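Local coordinates for uncharacterized protein (Pseudomonas aeruginosa, PDB 4O5P) that probably hydrolyses phospholipids as an effector of the type VI secretion system, attacking target membranes, at residues 276-288 with 296-308. Sequence-based numbering, arbitrary orientation.
Sequences FLGLFDTVAAVGL and AGHMDWADDTMRL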
ATOM      1  N   PHE A 276     -13.841  12.501  -4.084  1.00 16.55           N
ATOM      2  CA  PHE A 276     -12.378  12.615  -4.053  1.00 17.51           C
ATOM      3  C   PHE A 276     -11.690  11.304  -3.643  1.00 19.64           C
ATOM      4  O   PHE A 276     -12.026  10.704  -2.628  1.00 17.68           O
ATOM      5  CB  PHE A 276     -11.951  13.742  -3.102  1.00 18.86           C
ATOM      6  CG  PHE A 276     -10.459  14.015  -3.102  1.00 22.02           C
ATOM      7  CD1 PHE A 276      -9.896  14.884  -4.038  1.00 21.41           C
ATOM      8  CD2 PHE A 276      -9.624  13.397  -2.176  1.00 18.43           C
ATOM      9  CE1 PHE A 276      -8.517  15.135  -4.046  1.00 20.82           C
ATOM     10  CE2 PHE A 276      -8.255  13.632  -2.175  1.00 17.07           C
ATOM     11  CZ  PHE A 276      -7.700  14.504  -3.106  1.00 19.76           C
ATOM     12  N   LEU A 277     -10.725  10.871  -4.447  1.00 17.43           N
ATOM     13  CA  LEU A 277      -9.931   9.694  -4.133  1.00 17.80           C
ATOM     14  C   LEU A 277      -8.464  10.147  -4.042  1.00 15.02           C
ATOM     15  O   LEU A 277      -7.862  10.546  -5.049  1.00 16.79           O
ATOM     16  CB  LEU A 277     -10.117   8.642  -5.232  1.00 14.65           C
ATOM     17  CG  LEU A 277      -9.410   7.292  -5.139  1.00 15.51           C
ATOM     18  CD1 LEU A 277      -9.917   6.509  -3.916  1.00 13.57           C
ATOM     19  CD2 LEU A 277      -9.662   6.527  -6.432  1.00 15.90           C
ATOM     20  N   GLY A 278      -7.912  10.151  -2.833  1.00 15.21           N
ATOM     21  CA  GLY A 278      -6.546  10.628  -2.639  1.00 17.16           C
ATOM     22  C   GLY A 278      -5.613   9.490  -2.271  1.00 15.18           C
ATOM     23  O   GLY A 278      -5.797   8.844  -1.239  1.00 13.48           O
ATOM     24  N   LEU A 279      -4.593   9.270  -3.096  1.00 14.83           N
ATOM     25  CA  LEU A 279      -3.723   8.111  -2.954  1.00 14.62           C
ATOM     26  C   LEU A 279      -2.240   8.476  -2.820  1.00 13.52           C
ATOM     27  O   LEU A 279      -1.716   9.326  -3.548  1.00 13.12           O
ATOM     28  CB  LEU A 279      -3.893   7.183  -4.150  1.00 13.93           C
ATOM     29  CG  LEU A 279      -5.312   6.865  -4.593  1.00 15.73           C
ATOM     30  CD1 LEU A 279      -5.247   6.181  -5.952  1.00 15.53           C
ATOM     31  CD2 LEU A 279      -6.009   6.006  -3.553  1.00 12.64           C
ATOM     32  N   PHE A 280      -1.571   7.836  -1.869  1.00 14.34           N
ATOM     33  CA  PHE A 280      -0.138   8.010  -1.695  1.00 15.65           C
ATOM     34  C   PHE A 280       0.524   6.701  -2.112  1.00 13.12           C
ATOM     35  O   PHE A 280       0.301   5.674  -1.448  1.00 13.11           O
ATOM     36  CB  PHE A 280       0.202   8.254  -0.217  1.00 14.08           C
ATOM     37  CG  PHE A 280      -0.370   9.523   0.367  1.00 15.20           C
ATOM     38  CD1 PHE A 280       0.377  10.700   0.354  1.00 15.56           C
ATOM     39  CD2 PHE A 280      -1.617   9.530   0.979  1.00 13.34           C
ATOM     40  CE1 PHE A 280      -0.114  11.864   0.914  1.00 15.28           C
ATOM     41  CE2 PHE A 280      -2.121  10.698   1.552  1.00 17.43           C
ATOM     42  CZ  PHE A 280      -1.370  11.871   1.516  1.00 16.05           C
ATOM     43  N   ASP A 281       1.284   6.727  -3.212  1.00 12.10           N
ATOM     44  CA  ASP A 281       2.213   5.631  -3.579  1.00 12.17           C
ATOM     45  C   ASP A 281       1.605   4.246  -3.478  1.00 12.04           C
ATOM     46  O   ASP A 281       1.974   3.482  -2.591  1.00 13.45           O
ATOM     47  CB  ASP A 281       3.473   5.691  -2.699  1.00 13.56           C
ATOM     48  CG  ASP A 281       4.705   5.171  -3.397  1.00 11.56           C
ATOM     49  OD1 ASP A 281       4.966   5.601  -4.537  1.00 12.42           O
ATOM     50  OD2 ASP A 281       5.431   4.331  -2.817  1.00 14.76           O
ATOM     51  N   THR A 282       0.667   3.932  -4.381  1.00 12.77           N
ATOM     52  CA  THR A 282      -0.051   2.660  -4.368  1.00 13.97           C
ATOM     53  C   THR A 282       0.866   1.449  -4.495  1.00 13.84           C
ATOM     54  O   THR A 282       1.654   1.373  -5.436  1.00 14.18           O
ATOM     55  CB  THR A 282      -1.018   2.572  -5.549  1.00 12.25           C
ATOM     56  OG1 THR A 282      -1.910   3.684  -5.516  1.00 14.90           O
ATOM     57  CG2 THR A 282      -1.811   1.266  -5.507  1.00 14.06           C
ATOM     58  N   VAL A 283       0.742   0.502  -3.560  1.00 14.81           N
ATOM     59  CA  VAL A 283       1.472  -0.771  -3.644  1.00 15.37           C
ATOM     60  C   VAL A 283       0.490  -1.906  -3.448  1.00 14.80           C
ATOM     61  O   VAL A 283      -0.163  -1.974  -2.422  1.00 15.61           O
ATOM     62  CB  VAL A 283       2.570  -0.880  -2.575  1.00 13.42           C
ATOM     63  CG1 VAL A 283       3.165  -2.303  -2.568  1.00 13.79           C
ATOM     64  CG2 VAL A 283       3.651   0.182  -2.811  1.00 11.11           C
ATOM     65  N   ALA A 284       0.370  -2.791  -4.435  1.00 14.29           N
ATOM     66  CA  ALA A 284      -0.706  -3.786  -4.431  1.00 15.29           C
ATOM     67  C   ALA A 284      -0.157  -5.186  -4.256  1.00 16.47           C
ATOM     68  O   ALA A 284      -0.881  -6.181  -4.423  1.00 15.53           O
ATOM     69  CB  ALA A 284      -1.516  -3.696  -5.726  1.00 15.09           C
ATOM     70  N   ALA A 285       1.118  -5.250  -3.888  1.00 13.60           N
ATOM     71  CA  ALA A 285       1.874  -6.500  -3.917  1.00 18.11           C
ATOM     72  C   ALA A 285       1.550  -7.380  -2.742  1.00 17.45           C
ATOM     73  O   ALA A 285       1.334  -6.890  -1.630  1.00 20.55           O
ATOM     74  CB  ALA A 285       3.393  -6.213  -3.927  1.00 15.08           C
ATOM     75  N   VAL A 286       1.541  -8.683  -2.991  1.00 15.21           N
ATOM     76  CA  VAL A 286       1.552  -9.659  -1.914  1.00 22.14           C
ATOM     77  C   VAL A 286       2.773  -9.400  -1.018  1.00 28.68           C
ATOM     78  O   VAL A 286       3.841  -8.994  -1.503  1.00 24.07           O
ATOM     79  CB  VAL A 286       1.570 -11.100  -2.477  1.00 22.40           C
ATOM     80  CG1 VAL A 286       2.920 -11.431  -3.120  1.00 22.36           C
ATOM     81  CG2 VAL A 286       1.207 -12.097  -1.401  1.00 25.36           C
ATOM     82  N   GLY A 287       2.593  -9.596   0.289  1.00 31.81           N
ATOM     83  CA  GLY A 287       3.620  -9.309   1.275  1.00 31.14           C
ATOM     84  C   GLY A 287       4.592 -10.464   1.340  1.00 35.40           C
ATOM     85  O   GLY A 287       4.275 -11.532   1.871  1.00 35.52           O
ATOM     86  N   LEU A 288       5.787 -10.237   0.806  1.00 33.20           N
ATOM     87  CA  LEU A 288       6.708 -11.316   0.532  1.00 32.98           C
ATOM     88  C   LEU A 288       8.066 -11.064   1.178  1.00 37.75           C
ATOM     89  O   LEU A 288       9.087 -11.017   0.488  1.00 35.66           O
ATOM     90  CB  LEU A 288       6.868 -11.440  -0.977  1.00 35.80           C
ATOM     91  CG  LEU A 288       7.038 -12.839  -1.533  1.00 41.62           C
ATOM     92  CD1 LEU A 288       5.731 -13.588  -1.381  1.00 35.64           C
ATOM     93  CD2 LEU A 288       7.501 -12.785  -2.984  1.00 35.74           C
ATOM     94  N   ALA A 296       7.616  -9.841  -6.212  1.00 19.96           N
ATOM     95  CA  ALA A 296       6.197  -9.929  -5.843  1.00 21.96           C
ATOM     96  C   ALA A 296       5.274  -9.272  -6.874  1.00 20.10           C
ATOM     97  O   ALA A 296       5.580  -8.201  -7.420  1.00 16.56           O
ATOM     98  CB  ALA A 296       5.978  -9.297  -4.464  1.00 25.52           C
ATOM     99  N   GLY A 297       4.141  -9.915  -7.147  1.00 16.78           N
ATOM    100  CA  GLY A 297       3.115  -9.309  -7.968  1.00 14.88           C
ATOM    101  C   GLY A 297       1.886  -9.049  -7.120  1.00 17.22           C
ATOM    102  O   GLY A 297       1.942  -9.177  -5.894  1.00 17.72           O
ATOM    103  N   HIS A 298       0.775  -8.709  -7.770  1.00 18.03           N
ATOM    104  CA  HIS A 298      -0.472  -8.347  -7.081  1.00 16.73           C
ATOM    105  C   HIS A 298      -1.054  -9.385  -6.130  1.00 18.20           C
ATOM    106  O   HIS A 298      -1.054 -10.588  -6.419  1.00 15.42           O
ATOM    107  CB  HIS A 298      -1.577  -8.052  -8.094  1.00 15.98           C
ATOM    108  CG  HIS A 298      -1.314  -6.882  -8.984  1.00 16.91           C
ATOM    109  ND1 HIS A 298      -0.361  -5.922  -8.712  1.00 19.60           N
ATOM    110  CD2 HIS A 298      -1.880  -6.526 -10.161  1.00 17.51           C
ATOM    111  CE1 HIS A 298      -0.350  -5.029  -9.685  1.00 15.65           C
ATOM    112  NE2 HIS A 298      -1.267  -5.369 -10.572  1.00 16.02           N
HETATM  113  N   MSE A 299      -1.600  -8.899  -5.016  1.00 16.61           N
HETATM  114  CA  MSE A 299      -2.580  -9.665  -4.248  1.00 18.82           C
HETATM  115  C   MSE A 299      -3.751  -9.992  -5.181  1.00 16.73           C
HETATM  116  O   MSE A 299      -4.067  -9.211  -6.100  1.00 17.76           O
HETATM  117  CB  MSE A 299      -3.062  -8.856  -3.035  1.00 17.70           C
HETATM  118  CG  MSE A 299      -2.033  -8.791  -1.922  1.00 20.45           C
HETATM  119 SE   MSE A 299      -2.444  -7.458  -0.534  1.00 27.05          SE
HETATM  120  CE  MSE A 299      -1.047  -7.956   0.722  1.00 26.30           C
ATOM    121  N   ASP A 300      -4.395 -11.132  -4.948  1.00 17.28           N
ATOM    122  CA  ASP A 300      -5.421 -11.610  -5.876  1.00 16.09           C
ATOM    123  C   ASP A 300      -6.555 -10.593  -6.110  1.00 19.53           C
ATOM    124  O   ASP A 300      -7.012 -10.413  -7.251  1.00 17.04           O
ATOM    125  CB  ASP A 300      -5.951 -13.004  -5.476  1.00 18.94           C
ATOM    126  CG  ASP A 300      -6.453 -13.069  -4.038  1.00 18.02           C
ATOM    127  OD1 ASP A 300      -6.702 -12.013  -3.416  1.00 19.01           O
ATOM    128  OD2 ASP A 300      -6.613 -14.196  -3.518  1.00 25.04           O
ATOM    129  N   TRP A 301      -6.977  -9.894  -5.057  1.00 14.23           N
ATOM    130  CA  TRP A 301      -8.110  -8.975  -5.217  1.00 18.15           C
ATOM    131  C   TRP A 301      -7.755  -7.750  -6.057  1.00 20.34           C
ATOM    132  O   TRP A 301      -8.647  -7.049  -6.567  1.00 17.17           O
ATOM    133  CB  TRP A 301      -8.673  -8.560  -3.860  1.00 18.01           C
ATOM    134  CG  TRP A 301      -7.652  -8.055  -2.894  1.00 16.20           C
ATOM    135  CD1 TRP A 301      -7.086  -8.756  -1.873  1.00 16.51           C
ATOM    136  CD2 TRP A 301      -7.077  -6.745  -2.849  1.00 15.66           C
ATOM    137  NE1 TRP A 301      -6.195  -7.966  -1.194  1.00 17.76           N
ATOM    138  CE2 TRP A 301      -6.177  -6.720  -1.771  1.00 16.09           C
ATOM    139  CE3 TRP A 301      -7.241  -5.583  -3.618  1.00 14.73           C
ATOM    140  CZ2 TRP A 301      -5.423  -5.590  -1.447  1.00 15.82           C
ATOM    141  CZ3 TRP A 301      -6.500  -4.463  -3.293  1.00 18.08           C
ATOM    142  CH2 TRP A 301      -5.605  -4.471  -2.213  1.00 11.72           C
ATOM    143  N   ALA A 302      -6.449  -7.507  -6.194  1.00 14.86           N
ATOM    144  CA  ALA A 302      -5.920  -6.320  -6.859  1.00 17.93           C
ATOM    145  C   ALA A 302      -5.807  -6.465  -8.373  1.00 21.02           C
ATOM    146  O   ALA A 302      -5.732  -5.451  -9.085  1.00 21.04           O
ATOM    147  CB  ALA A 302      -4.551  -5.944  -6.280  1.00 18.29           C
ATOM    148  N   ASP A 303      -5.766  -7.712  -8.856  1.00 19.23           N
ATOM    149  CA  ASP A 303      -5.733  -7.982 -10.295  1.00 19.60           C
ATOM    150  C   ASP A 303      -6.930  -7.328 -10.957  1.00 22.60           C
ATOM    151  O   ASP A 303      -8.067  -7.510 -10.505  1.00 23.13           O
ATOM    152  CB  ASP A 303      -5.755  -9.480 -10.553  1.00 23.23           C
ATOM    153  CG  ASP A 303      -4.490 -10.158 -10.100  1.00 19.22           C
ATOM    154  OD1 ASP A 303      -3.398  -9.691 -10.480  1.00 22.19           O
ATOM    155  OD2 ASP A 303      -4.575 -11.152  -9.358  1.00 17.63           O
ATOM    156  N   ASP A 304      -6.666  -6.548 -12.000  1.00 20.99           N
ATOM    157  CA  ASP A 304      -7.711  -5.838 -12.750  1.00 24.28           C
ATOM    158  C   ASP A 304      -8.595  -4.901 -11.923  1.00 20.36           C
ATOM    159  O   ASP A 304      -9.633  -4.444 -12.395  1.00 21.94           O
ATOM    160  CB  ASP A 304      -8.567  -6.818 -13.552  1.00 29.78           C
ATOM    161  CG  ASP A 304      -7.750  -7.611 -14.560  1.00 34.08           C
ATOM    162  OD1 ASP A 304      -6.590  -7.220 -14.845  1.00 34.86           O
ATOM    163  OD2 ASP A 304      -8.272  -8.622 -15.076  1.00 38.21           O
ATOM    164  N   THR A 305      -8.170  -4.585 -10.706  1.00 18.90           N
ATOM    165  CA  THR A 305      -8.915  -3.647  -9.864  1.00 19.89           C
ATOM    166  C   THR A 305      -8.104  -2.396  -9.477  1.00 17.40           C
ATOM    167  O   THR A 305      -8.570  -1.541  -8.730  1.00 17.42           O
ATOM    168  CB  THR A 305      -9.507  -4.346  -8.619  1.00 19.58           C
ATOM    169  OG1 THR A 305      -8.462  -4.978  -7.875  1.00 19.57           O
ATOM    170  CG2 THR A 305     -10.527  -5.412  -9.044  1.00 25.18           C
HETATM  171  N   MSE A 306      -6.891  -2.273  -9.995  1.00 18.74           N
HETATM  172  CA  MSE A 306      -6.114  -1.073  -9.729  1.00 15.68           C
HETATM  173  C   MSE A 306      -6.502   0.037 -10.692  1.00 15.61           C
HETATM  174  O   MSE A 306      -6.367   1.227 -10.387  1.00 14.29           O
HETATM  175  CB  MSE A 306      -4.618  -1.368  -9.842  1.00 17.25           C
HETATM  176  CG  MSE A 306      -4.107  -2.326  -8.754  1.00 14.57           C
HETATM  177 SE   MSE A 306      -4.435  -1.556  -6.989  1.00 24.67          SE
HETATM  178  CE  MSE A 306      -6.046  -2.554  -6.556  1.00 12.06           C
ATOM    179  N   ARG A 307      -6.941  -0.370 -11.876  1.00 17.80           N
ATOM    180  CA  ARG A 307      -7.396   0.555 -12.904  1.00 18.51           C
ATOM    181  C   ARG A 307      -8.508   1.426 -12.329  1.00 19.92           C
ATOM    182  O   ARG A 307      -9.494   0.896 -11.803  1.00 19.99           O
ATOM    183  CB  ARG A 307      -7.941  -0.264 -14.068  1.00 20.10           C
ATOM    184  CG  ARG A 307      -8.218   0.517 -15.309  1.00 20.63           C
ATOM    185  CD  ARG A 307      -9.115  -0.291 -16.259  1.00 24.42           C
ATOM    186  NE  ARG A 307      -9.644   0.610 -17.268  1.00 23.02           N
ATOM    187  CZ  ARG A 307      -8.988   0.942 -18.374  1.00 23.04           C
ATOM    188  NH1 ARG A 307      -7.790   0.406 -18.624  1.00 22.13           N
ATOM    189  NH2 ARG A 307      -9.533   1.797 -19.232  1.00 19.82           N
ATOM    190  N   LEU A 308      -8.362   2.747 -12.399  1.00 18.25           N
ATOM    191  CA  LEU A 308      -9.372   3.616 -11.793  1.00 17.15           C
ATOM    192  C   LEU A 308     -10.721   3.403 -12.507  1.00 17.60           C
ATOM    193  O   LEU A 308     -10.743   2.968 -13.663  1.00 15.78           O
ATOM    194  CB  LEU A 308      -8.945   5.082 -11.847  1.00 16.82           C
ATOM    195  CG  LEU A 308      -7.748   5.617 -11.049  1.00 16.49           C
ATOM    196  CD1 LEU A 308      -7.628   7.102 -11.300  1.00 12.19           C
ATOM    197  CD2 LEU A 308      -7.857   5.388  -9.555  1.00 12.29           C
TER
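Ala285 and His298 are joined by a single isolated beta bridge, where the two backbones cross steeply rather than run side by side, in what is evidently an alpha/beta-hydrolase domain. The loop 281-288, leaving the end of strand 270-280, meets the end of strand 294-299 here. Two backbone bonds flank the pair: Met299 N gives to Ala284 O at 2.9 Å, nearly straight at 170°, and Val286 N gives to Gly297 O at 3.0 Å. Further back on the loop sits Asp281, hydrogen-bonded to His379 and probably the acid of a Ser237-His379-Asp281 triad.

The tight part surrounds Ala284. Its CB rests on Ala302 CB at 3.8 Å, and the selenium of Met306 (a selenomethionine) comes as close, brought over by a chain bent at chi2 and chi3 (-59° and 100°). That same selenium reaches Thr282 CG2, while the His298 ring meets Ala284 CB obliquely through ND1. Past the bridge, buried Val286 CG1 packs on Ala296 CB.

Elsewhere the contact is slighter. Leu277 and Leu308, though buried, touch through their CD2 methyls alone. On the solvent side, exposed Leu288 lays CD2 against Ala296 CB at 4.1 Å, just before the unmodelled residues 289-292.

Met299, also a selenomethionine, runs fully extended beyond CG, passing Val286 CA with CG at 3.7 Å and bringing CE within 3.5 Å of Ala285 O, the oxygen that also accepts Arg238 NE.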